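Local coordinates for protein diaminopimelate decarboxylase (Psychromonas ingrahamii, PDB 4XG1) that probably catalyses the pyridoxal 5'-phosphate-dependent decarboxylation of meso-diaminopimelate to L-lysine, the closing step of lysine biosynthesis by the diaminopimelate route, at residues V105-I110 and I128-R133; I147-N152 and L180-I185; E291-N296 and L362-Y367; S340-G345 and G355-L360. One frame throughout, in Å; residues are numbered along the deposited sequence.

How the contacts relate
Contacts 1 and 2 lie in the pyridoxal-binding TIM barrel, contacts 3 and 4 in the mixed beta sheet on the opposite side of the chain's centre, about 45 to 56 Å away between centres. Contact 1 closes before contact 2 opens. Their centres are 14 Å apart, and helix 128-140, which leads into strand 145-152, packs on helix 179-188 through Ile-128 and Val-182. Contacts 3 and 4 share one sheet with centres 11 Å apart; contact 4 is nested inside the loop closed by contact 3, and Tyr-341 touches Leu-293, Leu-295 and Leu-362. Contacts 1, 3 and 4 all meet the second subunit, joining barrel to sheet across the homodimer.

Contact 1. Residues V105-I110 and I128-R133; sequences VGKTEI and ISELYR
Lys-107 and Glu-130 form the salt bridge of this contact, with Lys-107 NZ 2.7 Å from Glu-130 OE2 on the syn side of the carboxylate. The lysine chain runs extended until its last torsion, where chi4 of 79° turns NZ aside to the acid. The carbonyls of Gly-104 and Asn-124 also accept hydrogen bonds from NZ, and Phe-102 adds a cation-pi contact, so this buried ammonium is gripped by three acceptors. The other carboxylate oxygen is held too: a water donates to Glu-130 OE1 at 2.6 Å and to Val-105 O at 3.0 Å, tying the start of the loop to the helix.

Arg-133 makes the second hydrogen bond, from NH1 to Lys-107 O at 2.9 Å, with the carbonyl oxygen at the guanidinium edge. The bend at chi3 (-74°) swings NE out of the line of the extended CG and CD. NH1 also forms a salt bridge with Glu-291 OE1 of the second subunit.

Glu-109 contributes packing and charge: its CG lies 3.7 Å from Arg-133 CD, the two chains crossing at about a right angle. Its OE2 sits over a guanidinium face, 4.4 Å from Arg-133 NE, an attraction of charges without a bond.

The arrangement belongs to a TIM barrel: the loop between strand 100-102 and helix 109-117 is tied to helix 128-140, which follows the next barrel strand, with the Lys-107 side chain about 9 Å from bound LLP.

Contact 2. Residues I147-N152 and L180-I185; sequences ISIRIN and LDVYKI
Ile-149 lays its CG1 over a face of the Tyr-183 ring, 3.5 Å from the centroid and 20° off the ring normal, a CH-pi contact. The methylene is displaced toward the rim, and CE2 of Tyr-183 comes within 3.3 Å of Ile-149 CG1. The two side chains slide past one another in opposite directions, and Ile-149 CG2, anti to its backbone N, is left to meet Val-182 CG2 at 4.1 Å. Ile-151 CD1 approaches the same ring at its edge, 4.3 Å from Tyr-183 CE2.

This is the helix-on-strand layer of a TIM barrel: helix 180-185 runs nearly antiparallel to strand 147-152 at an axis distance of 9.7 Å, while Ser-148 and Arg-150 point their CB atoms away from it.

At the polar end of the ring, Tyr-183 OH bonds to Gly-196 O of the neighbouring strand and accepts a hydrogen bond from Ile-149 N at 3.3 Å, although the hydroxyl position is somewhat doubtful. An alanine in place of Tyr-183 would probably open a gap against Ile-149 CG1 and beside Ile-151 CD1, and might also leave the Gly-196 carbonyl without its hydroxyl mate. Leu-131 of helix 128-140 lies against Ile-149, and Leu-225 of helix 209-227 against Tyr-183.

Contact 3. Residues E291-N296 and L362-Y367; sequences EFLKLN and LAEGDY. With TME (propane), chain K.
Leu-362 begins the contact with its CD1 4.2 Å from Leu-293 CD2, the two side chains meeting at a slant. Its carbonyl oxygen takes part as well, with Leu-362 O 3.7 Å from Leu-293 CD1, so both methyls of Leu-293 are engaged.

Ala-363 opens a type II beta turn. Its N-H is taken by the side chain of the turn's last residue, Ala-363 N to Asp-366 OD2 at 2.6 Å, the donor standing above the carboxylate plane.

Glu-364 reaches across to strand 284-294. Beyond CG its chain is extended (chi2 -169°), carrying the carboxylate past Leu-293, whose CG packs on Glu-364 CG at 3.8 Å. Leu-293 N donates to Glu-364 OE2 at 2.9 Å, though the oxygen's place is uncertain. The strand it grips is irregular there: Glu-291 and Phe-292 both face Ile-303, a classic beta bulge in strand 284-294 of the mixed sheet. Beyond the bulge, Leu-293 O and Lys-294 CG touch a bound propane.

Gly-365 has a positive phi of 97°, and a side chain at these backbone angles would jam against the carbonyl oxygen of Glu-364.

Asp-366 shuts the turn with its N bonded to Ala-363 O at 3.0 Å. Its OD1 forms a salt bridge with Arg-336, and its backbone bonds to Val-290, where the chain passes into strand 367-371.

Contact 4. Residues S340-G345 and G355-L360; sequences SYDIVG and GKERQL
Tyr-341 faces two residues at once, Glu-357 and Arg-358, in a G1 beta bulge that shifts the register of the antiparallel hairpin by one residue. Glu-357 holds the positive backbone angles of the bulge (phi 45°). Its N is near Tyr-341 O but badly aimed, and that carbonyl is bonded by Arg-358 N at 2.8 Å. The amide of Glu-357 goes instead to a side chain: Glu-357 N donates to Asp-342 OD1 at 2.8 Å, almost straight at 174°, with the donor nearly along the C-O axis. An alanine in place of Asp-342 would probably leave this N-H without its acceptor and set the corner at Lys-356 and Glu-357 freer to move.

Backbone bonds flank the bulge on either side. Tyr-341 N bonds to Arg-358 O, and Ile-343 N to Gly-355 O at 2.8 Å. A CB on Gly-355 would clash with Arg-358 NH2; that arginine bonds through NH1 to Gln-321 O and makes a cation-pi contact with Trp-320.

Ile-343 and Tyr-341 also meet Leu-360. Ile-343 CD1 lies 3.7 Å from Leu-360 CD1, the chains at about a right angle, while Leu-360 O lies at the Tyr-341 ring edge, 3.4 Å from CE2.

Asp-342 OD2 is 5.4 Å from Lys-356 NZ, too far for a salt bridge, yet this charge and the Glu-357 N-H would both probably favour an ionised aspartate, with the Glu-357 carboxylate, OE2 6.1 Å from Asp-342 OD1, working weakly the other way.

Contact 1. Residues V105-I110 and I128-R133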
loop_
_atom_site.group_PDB
_atom_site.type_symbol
_atom_site.label_atom_id
_atom_site.label_comp_id
_atom_site.label_asym_id
_atom_site.label_seq_id
_atom_site.Cartn_x
_atom_site.Cartn_y
_atom_site.Cartn_z
ATOM N N VAL B 105 -16.835 2.164 -7.941
ATOM C CA VAL B 105 -17.018 1.980 -9.377
ATOM C C VAL B 105 -16.982 0.550 -9.821
ATOM O O VAL B 105 -17.256 0.286 -10.980
ATOM C CB VAL B 105 -15.930 2.681 -10.241
ATOM C CG1 VAL B 105 -16.044 4.180 -10.192
ATOM C CG2 VAL B 105 -14.521 2.255 -9.826
ATOM N N GLY B 106 -16.566 -0.369 -8.961
ATOM C CA GLY B 106 -16.274 -1.739 -9.412
ATOM C C GLY B 106 -16.977 -2.800 -8.622
ATOM O O GLY B 106 -16.454 -3.907 -8.439
ATOM N N LYS B 107 -18.171 -2.502 -8.156
ATOM C CA LYS B 107 -18.923 -3.448 -7.298
ATOM C C LYS B 107 -19.182 -4.753 -8.043
ATOM O O LYS B 107 -19.689 -4.727 -9.162
ATOM C CB LYS B 107 -20.262 -2.837 -6.907
ATOM C CG LYS B 107 -20.168 -1.513 -6.171
ATOM C CD LYS B 107 -21.539 -1.030 -5.769
ATOM C CE LYS B 107 -21.541 0.383 -5.217
ATOM N NZ LYS B 107 -21.472 1.426 -6.277
ATOM N N THR B 108 -18.827 -5.881 -7.440
ATOM C CA THR B 108 -19.144 -7.226 -8.012
ATOM C C THR B 108 -20.548 -7.712 -7.637
ATOM O O THR B 108 -21.186 -7.206 -6.690
ATOM C CB THR B 108 -18.186 -8.323 -7.518
ATOM O OG1 THR B 108 -18.392 -8.555 -6.115
ATOM C CG2 THR B 108 -16.785 -7.942 -7.772
ATOM N N GLU B 109 -21.031 -8.680 -8.399
ATOM C CA GLU B 109 -22.374 -9.234 -8.158
ATOM C C GLU B 109 -22.452 -9.810 -6.756
ATOM O O GLU B 109 -23.433 -9.595 -6.032
ATOM C CB GLU B 109 -22.714 -10.309 -9.195
ATOM C CG GLU B 109 -22.860 -9.753 -10.600
ATOM C CD GLU B 109 -23.058 -10.821 -11.646
ATOM O OE1 GLU B 109 -24.130 -11.493 -11.644
ATOM O OE2 GLU B 109 -22.127 -10.990 -12.476
ATOM N N ILE B 110 -21.369 -10.478 -6.356
ATOM C CA ILE B 110 -21.260 -11.036 -5.017
ATOM C C ILE B 110 -21.414 -9.969 -3.932
ATOM O O ILE B 110 -22.145 -10.165 -2.957
ATOM C CB ILE B 110 -19.941 -11.805 -4.834
ATOM C CG1 ILE B 110 -19.990 -13.083 -5.686
ATOM C CG2 ILE B 110 -19.721 -12.171 -3.362
ATOM C CD1 ILE B 110 -18.727 -13.925 -5.641
ATOM N N ILE B 128 -23.447 3.103 -15.986
ATOM C CA ILE B 128 -24.658 2.584 -16.564
ATOM C C ILE B 128 -24.599 1.078 -16.472
ATOM O O ILE B 128 -25.555 0.446 -15.981
ATOM C CB ILE B 128 -24.810 3.015 -18.034
ATOM C CG1 ILE B 128 -25.129 4.506 -18.115
ATOM C CG2 ILE B 128 -25.928 2.235 -18.699
ATOM C CD1 ILE B 128 -24.890 5.099 -19.507
ATOM N N SER B 129 -23.481 0.505 -16.923
ATOM C CA SER B 129 -23.276 -0.935 -16.786
ATOM C C SER B 129 -23.645 -1.435 -15.397
ATOM O O SER B 129 -24.176 -2.531 -15.250
ATOM C CB SER B 129 -21.847 -1.297 -17.049
ATOM O OG SER B 129 -21.664 -1.770 -18.359
ATOM N N GLU B 130 -23.371 -0.619 -14.378
ATOM C CA GLU B 130 -23.554 -1.030 -12.982
ATOM C C GLU B 130 -25.035 -1.103 -12.623
ATOM O O GLU B 130 -25.448 -2.022 -11.909
ATOM C CB GLU B 130 -22.815 -0.073 -12.014
ATOM C CG GLU B 130 -22.912 -0.435 -10.529
ATOM C CD GLU B 130 -22.509 0.710 -9.595
ATOM O OE1 GLU B 130 -21.748 1.643 -10.010
ATOM O OE2 GLU B 130 -22.880 0.658 -8.404
ATOM N N LEU B 131 -25.816 -0.131 -13.111
ATOM C CA LEU B 131 -27.271 -0.193 -13.002
ATOM C C LEU B 131 -27.796 -1.548 -13.463
ATOM O O LEU B 131 -28.582 -2.161 -12.786
ATOM C CB LEU B 131 -27.937 0.894 -13.812
ATOM C CG LEU B 131 -27.911 2.301 -13.257
ATOM C CD1 LEU B 131 -28.521 3.221 -14.288
ATOM C CD2 LEU B 131 -28.644 2.479 -11.963
ATOM N N TYR B 132 -27.368 -2.007 -14.619
ATOM C CA TYR B 132 -27.890 -3.265 -15.145
ATOM C C TYR B 132 -27.498 -4.406 -14.242
ATOM O O TYR B 132 -28.266 -5.341 -14.049
ATOM C CB TYR B 132 -27.426 -3.509 -16.601
ATOM C CG TYR B 132 -28.040 -2.505 -17.590
ATOM C CD1 TYR B 132 -29.431 -2.424 -17.760
ATOM C CD2 TYR B 132 -27.242 -1.619 -18.327
ATOM C CE1 TYR B 132 -30.003 -1.501 -18.627
ATOM C CE2 TYR B 132 -27.812 -0.692 -19.201
ATOM C CZ TYR B 132 -29.192 -0.638 -19.339
ATOM O OH TYR B 132 -29.765 0.255 -20.204
ATOM N N ARG B 133 -26.281 -4.352 -13.715
ATOM C CA ARG B 133 -25.788 -5.424 -12.888
ATOM C C ARG B 133 -26.608 -5.488 -11.607
ATOM O O ARG B 133 -26.991 -6.556 -11.159
ATOM C CB ARG B 133 -24.319 -5.231 -12.575
ATOM C CG ARG B 133 -23.807 -6.290 -11.617
ATOM C CD ARG B 133 -22.316 -6.194 -11.375
ATOM N NE ARG B 133 -21.559 -6.669 -12.509
ATOM C CZ ARG B 133 -20.240 -6.759 -12.540
ATOM N NH1 ARG B 133 -19.533 -6.398 -11.504
ATOM N NH2 ARG B 133 -19.638 -7.226 -13.605
HETATM O O HOH W 1 -19.860 1.402 -11.812
#

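Contact 2. Residues I147-N152 and L180-I185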
loop_
_atom_site.group_PDB
_atom_site.type_symbol
_atom_site.label_atom_id
_atom_site.label_comp_id
_atom_site.label_asym_id
_atom_site.label_seq_id
_atom_site.Cartn_x
_atom_site.Cartn_y
_atom_site.Cartn_z
ATOM N N ILE B 147 -31.199 3.042 -4.856
ATOM C CA ILE B 147 -30.056 3.585 -5.601
ATOM C C ILE B 147 -30.036 5.095 -5.714
ATOM O O ILE B 147 -31.093 5.721 -5.809
ATOM C CB ILE B 147 -29.956 2.996 -6.998
ATOM C CG1 ILE B 147 -31.074 3.521 -7.896
ATOM C CG2 ILE B 147 -29.961 1.486 -6.981
ATOM C CD1 ILE B 147 -30.592 4.572 -8.875
ATOM N N SER B 148 -28.842 5.673 -5.612
ATOM C CA SER B 148 -28.570 7.007 -6.094
ATOM C C SER B 148 -27.629 6.882 -7.262
ATOM O O SER B 148 -27.047 5.825 -7.511
ATOM C CB SER B 148 -27.915 7.894 -5.073
ATOM O OG SER B 148 -28.517 7.771 -3.809
ATOM N N ILE B 149 -27.473 7.980 -7.983
ATOM C CA ILE B 149 -26.467 8.055 -8.995
ATOM C C ILE B 149 -25.453 9.016 -8.481
ATOM O O ILE B 149 -25.796 10.070 -7.953
ATOM C CB ILE B 149 -27.004 8.580 -10.317
ATOM C CG1 ILE B 149 -28.275 7.816 -10.747
ATOM C CG2 ILE B 149 -25.935 8.476 -11.418
ATOM C CD1 ILE B 149 -28.008 6.433 -11.268
ATOM N N ARG B 150 -24.191 8.631 -8.596
ATOM C CA ARG B 150 -23.093 9.554 -8.322
ATOM C C ARG B 150 -22.930 10.491 -9.542
ATOM O O ARG B 150 -22.610 10.045 -10.664
ATOM C CB ARG B 150 -21.786 8.819 -8.058
ATOM C CG ARG B 150 -20.675 9.748 -7.586
ATOM C CD ARG B 150 -19.363 8.996 -7.401
ATOM N NE ARG B 150 -18.302 9.895 -7.022
ATOM C CZ ARG B 150 -17.097 9.520 -6.645
ATOM N NH1 ARG B 150 -16.789 8.251 -6.544
ATOM N NH2 ARG B 150 -16.203 10.442 -6.354
ATOM N N ILE B 151 -23.142 11.773 -9.283
ATOM C CA ILE B 151 -23.181 12.768 -10.288
ATOM C C ILE B 151 -21.986 13.671 -10.152
ATOM O O ILE B 151 -21.537 13.982 -9.054
ATOM C CB ILE B 151 -24.438 13.653 -10.125
ATOM C CG1 ILE B 151 -25.689 12.832 -10.347
ATOM C CG2 ILE B 151 -24.412 14.853 -11.075
ATOM C CD1 ILE B 151 -25.710 12.125 -11.679
ATOM N N ASN B 152 -21.443 14.022 -11.304
ATOM C CA ASN B 152 -20.373 14.964 -11.397
ATOM C C ASN B 152 -20.935 16.289 -11.857
ATOM O O ASN B 152 -21.124 16.516 -13.063
ATOM C CB ASN B 152 -19.295 14.460 -12.373
ATOM C CG ASN B 152 -18.796 13.072 -12.021
ATOM O OD1 ASN B 152 -18.946 12.626 -10.904
ATOM N ND2 ASN B 152 -18.188 12.393 -12.987
ATOM N N LEU B 180 -30.156 13.043 -16.260
ATOM C CA LEU B 180 -31.568 12.713 -16.513
ATOM C C LEU B 180 -31.677 11.461 -17.343
ATOM O O LEU B 180 -32.478 10.589 -17.063
ATOM C CB LEU B 180 -32.249 13.866 -17.235
ATOM C CG LEU B 180 -32.206 15.200 -16.476
ATOM C CD1 LEU B 180 -32.413 16.418 -17.388
ATOM C CD2 LEU B 180 -33.219 15.174 -15.354
ATOM N N ASP B 181 -30.816 11.338 -18.329
ATOM C CA ASP B 181 -30.865 10.186 -19.176
ATOM C C ASP B 181 -30.676 8.908 -18.381
ATOM O O ASP B 181 -31.348 7.916 -18.656
ATOM C CB ASP B 181 -29.839 10.302 -20.296
ATOM C CG ASP B 181 -30.074 11.523 -21.155
ATOM O OD1 ASP B 181 -30.018 12.654 -20.604
ATOM O OD2 ASP B 181 -30.319 11.338 -22.361
ATOM N N VAL B 182 -29.746 8.892 -17.428
ATOM C CA VAL B 182 -29.468 7.642 -16.726
ATOM C C VAL B 182 -30.473 7.477 -15.593
ATOM O O VAL B 182 -30.857 6.361 -15.269
ATOM C CB VAL B 182 -27.996 7.475 -16.221
ATOM C CG1 VAL B 182 -26.989 7.542 -17.364
ATOM C CG2 VAL B 182 -27.655 8.491 -15.156
ATOM N N TYR B 183 -30.862 8.582 -14.979
ATOM C CA TYR B 183 -31.886 8.519 -13.972
ATOM C C TYR B 183 -33.137 7.935 -14.580
ATOM O O TYR B 183 -33.908 7.262 -13.904
ATOM C CB TYR B 183 -32.161 9.881 -13.374
ATOM C CG TYR B 183 -31.496 10.017 -12.051
ATOM C CD1 TYR B 183 -32.034 9.424 -10.928
ATOM C CD2 TYR B 183 -30.293 10.722 -11.906
ATOM C CE1 TYR B 183 -31.425 9.559 -9.682
ATOM C CE2 TYR B 183 -29.673 10.843 -10.665
ATOM C CZ TYR B 183 -30.239 10.256 -9.562
ATOM O OH TYR B 183 -29.663 10.395 -8.325
ATOM N N LYS B 184 -33.326 8.206 -15.867
ATOM C CA LYS B 184 -34.458 7.690 -16.592
ATOM C C LYS B 184 -34.346 6.202 -16.665
ATOM O O LYS B 184 -35.266 5.493 -16.301
ATOM C CB LYS B 184 -34.516 8.285 -18.004
ATOM C CG LYS B 184 -35.660 7.759 -18.881
ATOM C CD LYS B 184 -36.115 8.828 -19.878
ATOM C CE LYS B 184 -37.453 8.484 -20.603
ATOM N NZ LYS B 184 -37.943 7.070 -20.445
ATOM N N ILE B 185 -33.225 5.736 -17.193
ATOM C CA ILE B 185 -32.964 4.307 -17.352
ATOM C C ILE B 185 -33.208 3.576 -16.052
ATOM O O ILE B 185 -33.774 2.492 -16.041
ATOM C CB ILE B 185 -31.512 4.060 -17.784
ATOM C CG1 ILE B 185 -31.311 4.520 -19.236
ATOM C CG2 ILE B 185 -31.157 2.588 -17.661
ATOM C CD1 ILE B 185 -29.866 4.585 -19.700
#

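Contact 3. Residues E291-N296 and L362-Y367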
loop_
_atom_site.group_PDB
_atom_site.type_symbol
_atom_site.label_atom_id
_atom_site.label_comp_id
_atom_site.label_asym_id
_atom_site.label_seq_id
_atom_site.Cartn_x
_atom_site.Cartn_y
_atom_site.Cartn_z
ATOM N N GLU B 291 16.340 4.277 15.416
ATOM C CA GLU B 291 17.309 3.227 15.545
ATOM C C GLU B 291 18.695 3.836 15.414
ATOM O O GLU B 291 19.504 3.727 16.330
ATOM C CB GLU B 291 17.104 2.161 14.469
ATOM C CG GLU B 291 15.710 1.538 14.460
ATOM C CD GLU B 291 15.555 0.373 15.418
ATOM O OE1 GLU B 291 16.394 0.193 16.338
ATOM O OE2 GLU B 291 14.553 -0.343 15.273
ATOM N N PHE B 292 18.963 4.477 14.285
ATOM C CA PHE B 292 20.269 5.022 14.008
ATOM C C PHE B 292 20.206 6.449 13.516
ATOM O O PHE B 292 19.166 6.898 13.016
ATOM C CB PHE B 292 20.936 4.247 12.912
ATOM C CG PHE B 292 20.970 2.779 13.137
ATOM C CD1 PHE B 292 21.429 2.264 14.324
ATOM C CD2 PHE B 292 20.584 1.916 12.138
ATOM C CE1 PHE B 292 21.468 0.910 14.528
ATOM C CE2 PHE B 292 20.631 0.551 12.323
ATOM C CZ PHE B 292 21.088 0.051 13.527
ATOM N N LEU B 293 21.332 7.162 13.671
ATOM C CA LEU B 293 21.528 8.473 13.058
ATOM C C LEU B 293 22.710 8.343 12.155
ATOM O O LEU B 293 23.753 7.850 12.569
ATOM C CB LEU B 293 21.782 9.533 14.087
ATOM C CG LEU B 293 20.676 9.743 15.111
ATOM C CD1 LEU B 293 21.158 10.741 16.167
ATOM C CD2 LEU B 293 19.394 10.239 14.477
ATOM N N LYS B 294 22.534 8.746 10.907
ATOM C CA LYS B 294 23.620 8.788 9.949
ATOM C C LYS B 294 23.916 10.227 9.573
ATOM O O LYS B 294 23.037 10.931 9.047
ATOM C CB LYS B 294 23.244 8.068 8.686
ATOM C CG LYS B 294 23.327 6.582 8.797
ATOM C CD LYS B 294 22.991 5.958 7.463
ATOM C CE LYS B 294 24.054 6.232 6.454
ATOM N NZ LYS B 294 24.031 5.166 5.417
ATOM N N LEU B 295 25.139 10.663 9.870
ATOM C CA LEU B 295 25.518 12.070 9.740
ATOM C C LEU B 295 26.477 12.219 8.584
ATOM O O LEU B 295 27.322 11.376 8.382
ATOM C CB LEU B 295 26.109 12.578 11.053
ATOM C CG LEU B 295 25.172 12.323 12.252
ATOM C CD1 LEU B 295 25.811 12.671 13.593
ATOM C CD2 LEU B 295 23.854 13.078 12.095
ATOM N N ASN B 296 26.279 13.275 7.808
ATOM C CA ASN B 296 27.120 13.636 6.684
ATOM C C ASN B 296 27.316 15.152 6.638
ATOM O O ASN B 296 26.431 15.913 7.047
ATOM C CB ASN B 296 26.466 13.125 5.419
ATOM C CG ASN B 296 27.132 13.621 4.177
ATOM O OD1 ASN B 296 27.499 14.787 4.097
ATOM N ND2 ASN B 296 27.276 12.751 3.186
ATOM N N LEU B 362 17.707 14.955 18.391
ATOM C CA LEU B 362 17.511 13.522 18.507
ATOM C C LEU B 362 18.715 12.770 19.070
ATOM O O LEU B 362 19.860 13.030 18.700
ATOM C CB LEU B 362 17.261 12.933 17.111
ATOM C CG LEU B 362 16.090 13.440 16.281
ATOM C CD1 LEU B 362 16.037 12.678 14.965
ATOM C CD2 LEU B 362 14.797 13.310 17.040
ATOM N N ALA B 363 18.449 11.810 19.944
ATOM C CA ALA B 363 19.434 10.753 20.222
ATOM C C ALA B 363 18.846 9.413 19.788
ATOM O O ALA B 363 17.626 9.204 19.879
ATOM C CB ALA B 363 19.765 10.708 21.699
ATOM N N GLU B 364 19.732 8.523 19.361
ATOM C CA GLU B 364 19.378 7.159 19.062
ATOM C C GLU B 364 18.642 6.607 20.254
ATOM O O GLU B 364 18.977 6.928 21.392
ATOM C CB GLU B 364 20.604 6.330 18.730
ATOM C CG GLU B 364 21.367 6.891 17.541
ATOM C CD GLU B 364 22.420 5.956 17.027
ATOM O OE1 GLU B 364 22.809 5.032 17.772
ATOM O OE2 GLU B 364 22.881 6.120 15.876
ATOM N N GLY B 365 17.546 5.882 19.987
ATOM C CA GLY B 365 16.692 5.329 21.028
ATOM C C GLY B 365 15.493 6.147 21.334
ATOM O O GLY B 365 14.561 5.669 21.958
ATOM N N ASP B 366 15.478 7.392 20.897
ATOM C CA ASP B 366 14.303 8.263 21.123
ATOM C C ASP B 366 13.060 7.802 20.341
ATOM O O ASP B 366 13.173 7.265 19.240
ATOM C CB ASP B 366 14.626 9.701 20.683
ATOM C CG ASP B 366 15.478 10.456 21.684
ATOM O OD1 ASP B 366 15.427 10.113 22.888
ATOM O OD2 ASP B 366 16.212 11.410 21.260
ATOM N N TYR B 367 11.896 8.124 20.882
ATOM C CA TYR B 367 10.637 7.919 20.219
ATOM C C TYR B 367 10.143 9.195 19.517
ATOM O O TYR B 367 10.182 10.277 20.086
ATOM C CB TYR B 367 9.584 7.498 21.228
ATOM C CG TYR B 367 9.780 6.120 21.739
ATOM C CD1 TYR B 367 9.726 5.035 20.881
ATOM C CD2 TYR B 367 9.987 5.877 23.080
ATOM C CE1 TYR B 367 9.897 3.738 21.340
ATOM C CE2 TYR B 367 10.163 4.588 23.552
ATOM C CZ TYR B 367 10.120 3.517 22.667
ATOM O OH TYR B 367 10.286 2.230 23.112
HETATM C C1 TME K . 27.414 6.087 8.693
HETATM C C2 TME K . 27.124 7.089 9.798
HETATM C C3 TME K . 26.371 6.375 10.919
#

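Contact 4. Residues S340-G345 and G355-L360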
loop_
_atom_site.group_PDB
_atom_site.type_symbol
_atom_site.label_atom_id
_atom_site.label_comp_id
_atom_site.label_asym_id
_atom_site.label_seq_id
_atom_site.Cartn_x
_atom_site.Cartn_y
_atom_site.Cartn_z
ATOM N N SER B 340 19.099 18.976 10.881
ATOM C CA SER B 340 18.111 18.805 9.830
ATOM C C SER B 340 18.173 17.356 9.319
ATOM O O SER B 340 19.179 16.930 8.717
ATOM C CB SER B 340 18.385 19.786 8.691
ATOM O OG SER B 340 17.539 19.529 7.583
ATOM N N TYR B 341 17.110 16.599 9.615
ATOM C CA TYR B 341 17.059 15.179 9.287
ATOM C C TYR B 341 15.967 14.884 8.267
ATOM O O TYR B 341 14.884 15.453 8.314
ATOM C CB TYR B 341 16.749 14.345 10.541
ATOM C CG TYR B 341 17.810 14.314 11.597
ATOM C CD1 TYR B 341 18.936 13.518 11.460
ATOM C CD2 TYR B 341 17.673 15.067 12.758
ATOM C CE1 TYR B 341 19.909 13.488 12.443
ATOM C CE2 TYR B 341 18.638 15.036 13.751
ATOM C CZ TYR B 341 19.752 14.251 13.582
ATOM O OH TYR B 341 20.700 14.246 14.569
ATOM N N ASP B 342 16.261 13.941 7.391
ATOM C CA ASP B 342 15.225 13.168 6.739
ATOM C C ASP B 342 14.909 12.009 7.658
ATOM O O ASP B 342 15.814 11.287 8.125
ATOM C CB ASP B 342 15.695 12.670 5.402
ATOM C CG ASP B 342 15.607 13.726 4.344
ATOM O OD1 ASP B 342 15.349 14.924 4.685
ATOM O OD2 ASP B 342 15.801 13.373 3.145
ATOM N N ILE B 343 13.630 11.832 7.942
ATOM C CA ILE B 343 13.150 10.706 8.746
ATOM C C ILE B 343 12.790 9.564 7.832
ATOM O O ILE B 343 11.853 9.661 7.051
ATOM C CB ILE B 343 11.910 11.093 9.542
ATOM C CG1 ILE B 343 12.145 12.447 10.223
ATOM C CG2 ILE B 343 11.557 10.016 10.558
ATOM C CD1 ILE B 343 13.388 12.487 11.065
ATOM N N VAL B 344 13.521 8.467 7.939
ATOM C CA VAL B 344 13.359 7.359 7.010
ATOM C C VAL B 344 13.319 5.995 7.724
ATOM O O VAL B 344 13.808 5.850 8.838
ATOM C CB VAL B 344 14.487 7.356 5.957
ATOM C CG1 VAL B 344 14.526 8.660 5.183
ATOM C CG2 VAL B 344 15.837 7.099 6.616
ATOM N N GLY B 345 12.762 4.995 7.058
ATOM C CA GLY B 345 12.524 3.723 7.700
ATOM C C GLY B 345 13.514 2.700 7.225
ATOM O O GLY B 345 14.360 3.008 6.412
ATOM N N GLY B 355 9.308 11.682 6.392
ATOM C CA GLY B 355 9.332 13.135 6.322
ATOM C C GLY B 355 10.709 13.608 5.917
ATOM O O GLY B 355 11.695 12.955 6.211
ATOM N N LYS B 356 10.754 14.777 5.283
ATOM C CA LYS B 356 12.020 15.376 4.846
ATOM C C LYS B 356 12.350 16.706 5.538
ATOM O O LYS B 356 11.465 17.426 6.007
ATOM C CB LYS B 356 11.994 15.513 3.354
ATOM C CG LYS B 356 12.233 14.182 2.732
ATOM C CD LYS B 356 12.007 14.164 1.250
ATOM C CE LYS B 356 12.480 12.813 0.718
ATOM N NZ LYS B 356 12.003 12.586 -0.662
ATOM N N GLU B 357 13.643 16.958 5.666
ATOM C CA GLU B 357 14.167 18.202 6.229
ATOM C C GLU B 357 13.470 18.657 7.470
ATOM O O GLU B 357 12.864 19.704 7.495
ATOM C CB GLU B 357 14.071 19.299 5.181
ATOM C CG GLU B 357 14.982 19.078 3.987
ATOM C CD GLU B 357 15.067 20.326 3.115
ATOM O OE1 GLU B 357 15.516 21.378 3.623
ATOM O OE2 GLU B 357 14.682 20.268 1.928
ATOM N N ARG B 358 13.556 17.885 8.524
ATOM C CA ARG B 358 12.990 18.308 9.797
ATOM C C ARG B 358 14.074 18.681 10.805
ATOM O O ARG B 358 15.073 17.997 10.981
ATOM C CB ARG B 358 12.133 17.204 10.374
ATOM C CG ARG B 358 11.169 16.599 9.370
ATOM C CD ARG B 358 10.283 17.661 8.738
ATOM N NE ARG B 358 9.350 17.089 7.771
ATOM C CZ ARG B 358 8.188 16.532 8.095
ATOM N NH1 ARG B 358 7.807 16.413 9.364
ATOM N NH2 ARG B 358 7.413 16.068 7.131
ATOM N N GLN B 359 13.843 19.804 11.453
ATOM C CA GLN B 359 14.716 20.357 12.474
ATOM C C GLN B 359 14.422 19.662 13.767
ATOM O O GLN B 359 13.376 19.920 14.393
ATOM C CB GLN B 359 14.430 21.854 12.634
ATOM C CG GLN B 359 14.880 22.674 11.439
ATOM C CD GLN B 359 16.278 23.232 11.620
ATOM O OE1 GLN B 359 16.542 23.952 12.589
ATOM N NE2 GLN B 359 17.185 22.893 10.706
ATOM N N LEU B 360 15.322 18.759 14.165
ATOM C CA LEU B 360 15.067 17.918 15.345
ATOM C C LEU B 360 16.305 17.673 16.197
ATOM O O LEU B 360 17.413 17.583 15.694
ATOM C CB LEU B 360 14.491 16.560 14.923
ATOM C CG LEU B 360 13.124 16.595 14.233
ATOM C CD1 LEU B 360 12.890 15.279 13.501
ATOM C CD2 LEU B 360 12.003 16.896 15.228
#